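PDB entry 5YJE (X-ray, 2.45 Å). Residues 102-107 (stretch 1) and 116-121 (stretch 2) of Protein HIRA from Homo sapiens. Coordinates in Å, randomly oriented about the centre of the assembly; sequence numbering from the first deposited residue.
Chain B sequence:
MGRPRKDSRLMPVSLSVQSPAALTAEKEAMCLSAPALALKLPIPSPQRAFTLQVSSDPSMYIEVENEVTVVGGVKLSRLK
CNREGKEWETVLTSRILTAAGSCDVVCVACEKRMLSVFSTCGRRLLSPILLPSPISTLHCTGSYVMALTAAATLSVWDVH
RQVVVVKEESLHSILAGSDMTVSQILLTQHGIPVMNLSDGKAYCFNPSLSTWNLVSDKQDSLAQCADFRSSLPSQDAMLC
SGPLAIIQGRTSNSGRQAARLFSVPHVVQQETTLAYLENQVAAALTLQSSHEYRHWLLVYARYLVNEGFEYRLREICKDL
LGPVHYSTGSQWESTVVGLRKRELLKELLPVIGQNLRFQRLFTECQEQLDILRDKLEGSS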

# COMPACT_ATOMS: atom_id res chain seq x y z
N SER B 102 -14.29 -21.04 -7.54
CA SER B 102 -15.21 -20.92 -6.42
C SER B 102 -16.62 -20.75 -6.96
O SER B 102 -16.86 -20.97 -8.15
CB SER B 102 -14.84 -19.72 -5.54
OG SER B 102 -14.96 -18.50 -6.25
N CYS B 103 -17.57 -20.37 -6.11
CA CYS B 103 -18.88 -20.01 -6.61
C CYS B 103 -18.86 -18.76 -7.47
O CYS B 103 -19.84 -18.49 -8.18
CB CYS B 103 -19.84 -19.80 -5.44
SG CYS B 103 -19.27 -18.49 -4.29
N ASP B 104 -17.77 -17.99 -7.45
CA ASP B 104 -17.73 -16.69 -8.09
C ASP B 104 -16.78 -16.62 -9.26
O ASP B 104 -17.06 -15.94 -10.24
CB ASP B 104 -17.33 -15.61 -7.08
CG ASP B 104 -18.40 -15.35 -6.07
OD1 ASP B 104 -19.58 -15.63 -6.36
OD2 ASP B 104 -18.05 -14.87 -4.98
N VAL B 105 -15.64 -17.31 -9.19
CA VAL B 105 -14.63 -17.19 -10.23
C VAL B 105 -14.09 -18.56 -10.59
O VAL B 105 -14.23 -19.53 -9.85
CB VAL B 105 -13.45 -16.27 -9.82
CG1 VAL B 105 -13.93 -15.00 -9.14
CG2 VAL B 105 -12.48 -17.02 -8.96
N VAL B 106 -13.47 -18.62 -11.75
CA VAL B 106 -12.64 -19.73 -12.17
C VAL B 106 -11.35 -19.09 -12.65
O VAL B 106 -11.40 -18.13 -13.43
CB VAL B 106 -13.28 -20.56 -13.30
CG1 VAL B 106 -12.28 -21.52 -13.89
CG2 VAL B 106 -14.51 -21.29 -12.81
N CYS B 107 -10.22 -19.57 -12.20
CA CYS B 107 -8.98 -18.99 -12.69
C CYS B 107 -8.05 -20.09 -13.13
O CYS B 107 -8.14 -21.23 -12.66
CB CYS B 107 -8.32 -18.11 -11.63
SG CYS B 107 -8.21 -18.94 -10.10
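Stretch 2 116-121: SVFSTC

Stretch 2 lies beside stretch 1 as the neighbouring strand of an antiparallel pair. Ser 116 to Phe 118 are extended, with phi between -121° and -125° and psi between 127° and 147°, and they run against Val 106 and Cys 107, which are extended as well. The strand axes approach to 4.6 Å, and their N-to-C directions make an angle of 152°, antiparallel with the twist usual in a sheet. The contact buries 341 Å² in total, and the residues most covered are Val 106, Phe 118 and Thr 120.

Val 106 and Phe 118 set the register. They form a hydrogen-bonded pair, CA to CA 5.2 Å, closed by two backbone bonds: Val 106 N donates to Phe 118 O at 2.9 Å and 169°, and Phe 118 N donates to Val 106 O at 2.8 Å and 157°. Each residue thus spends both its amide and its carbonyl on the same partner, and both bonds are made by backbone atoms alone. Their side chains share one face of the sheet, Val 106 with chi1 t and Phe 118 with chi1 m and chi2 at 91°. The phenyl ring presents its edge to Val 106 O, which lies near the ring plane.

One step along, Cys 107 faces Val 117 in a non-hydrogen-bonded pair, and here the backbones draw closer, CA to CA 4.3 Å. Both side chains turn to the face opposite that of Val 106 and Phe 118, where Cys 107 CB meets Val 117 CG2 at 4.0 Å. Val 117 also reaches back along stretch 1, its CG1 lying 4.3 Å from Val 105 CB, so one branched residue touches two neighbours. Short CA-H...O contacts flank the doubly bonded pair: Val 105 CA to Phe 118 O at 3.3 Å on one side, and Cys 107 CA to Ser 116 O at 3.2 Å on the other.

Beyond this ladder the pairing loosens. Thr 120, with phi/psi of -63°/-30°, has left the extended conformation, yet it still covers the turn of stretch 1: its OG1 is 3.8 Å from Cys 103 O, and its N is 3.3 Å from Asp 104 O, at an angle too poor for a hydrogen bond. Stretch 1 braces that turn itself, Ser 102 OG accepting from Asp 104 N at 3.1 Å and from Val 105 N at 3.2 Å, while Ser 102 N donates to Val 105 O at 2.8 Å. The rule to read here is economical: one doubly bonded pair marks the register, and small apolar side chains pack beside it.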

# COMPACT_ATOMS: atom_id res chain seq x y z
N SER B 116 -5.11 -16.09 -15.56
CA SER B 116 -6.33 -15.50 -16.10
C SER B 116 -7.51 -15.83 -15.21
O SER B 116 -7.59 -16.91 -14.63
CB SER B 116 -6.60 -15.97 -17.54
OG SER B 116 -5.55 -15.57 -18.41
N VAL B 117 -8.42 -14.87 -15.08
CA VAL B 117 -9.53 -14.97 -14.15
C VAL B 117 -10.83 -14.76 -14.92
O VAL B 117 -10.97 -13.77 -15.65
CB VAL B 117 -9.37 -13.97 -12.99
CG1 VAL B 117 -10.55 -14.05 -12.03
CG2 VAL B 117 -8.02 -14.22 -12.26
N PHE B 118 -11.75 -15.71 -14.77
CA PHE B 118 -13.01 -15.79 -15.49
C PHE B 118 -14.19 -15.78 -14.52
O PHE B 118 -14.10 -16.30 -13.40
CB PHE B 118 -13.07 -17.05 -16.36
CG PHE B 118 -12.05 -17.06 -17.44
CD1 PHE B 118 -10.80 -17.63 -17.22
CD2 PHE B 118 -12.31 -16.45 -18.66
CE1 PHE B 118 -9.84 -17.60 -18.22
CE2 PHE B 118 -11.35 -16.41 -19.65
CZ PHE B 118 -10.12 -17.00 -19.45
N SER B 119 -15.29 -15.19 -14.97
CA SER B 119 -16.50 -15.13 -14.17
C SER B 119 -17.14 -16.51 -14.07
O SER B 119 -16.74 -17.48 -14.73
CB SER B 119 -17.51 -14.15 -14.78
OG SER B 119 -18.18 -14.75 -15.89
N THR B 120 -18.17 -16.57 -13.23
CA THR B 120 -18.85 -17.83 -12.99
C THR B 120 -19.50 -18.38 -14.25
O THR B 120 -19.58 -19.60 -14.43
CB THR B 120 -19.86 -17.64 -11.86
OG1 THR B 120 -20.76 -18.76 -11.82
CG2 THR B 120 -20.64 -16.33 -12.03
N CYS B 121 -19.93 -17.50 -15.16
CA CYS B 121 -20.46 -17.96 -16.44
C CYS B 121 -19.51 -17.65 -17.61
O CYS B 121 -19.95 -17.52 -18.76
CB CYS B 121 -21.85 -17.36 -16.68
SG CYS B 121 -21.84 -15.61 -17.00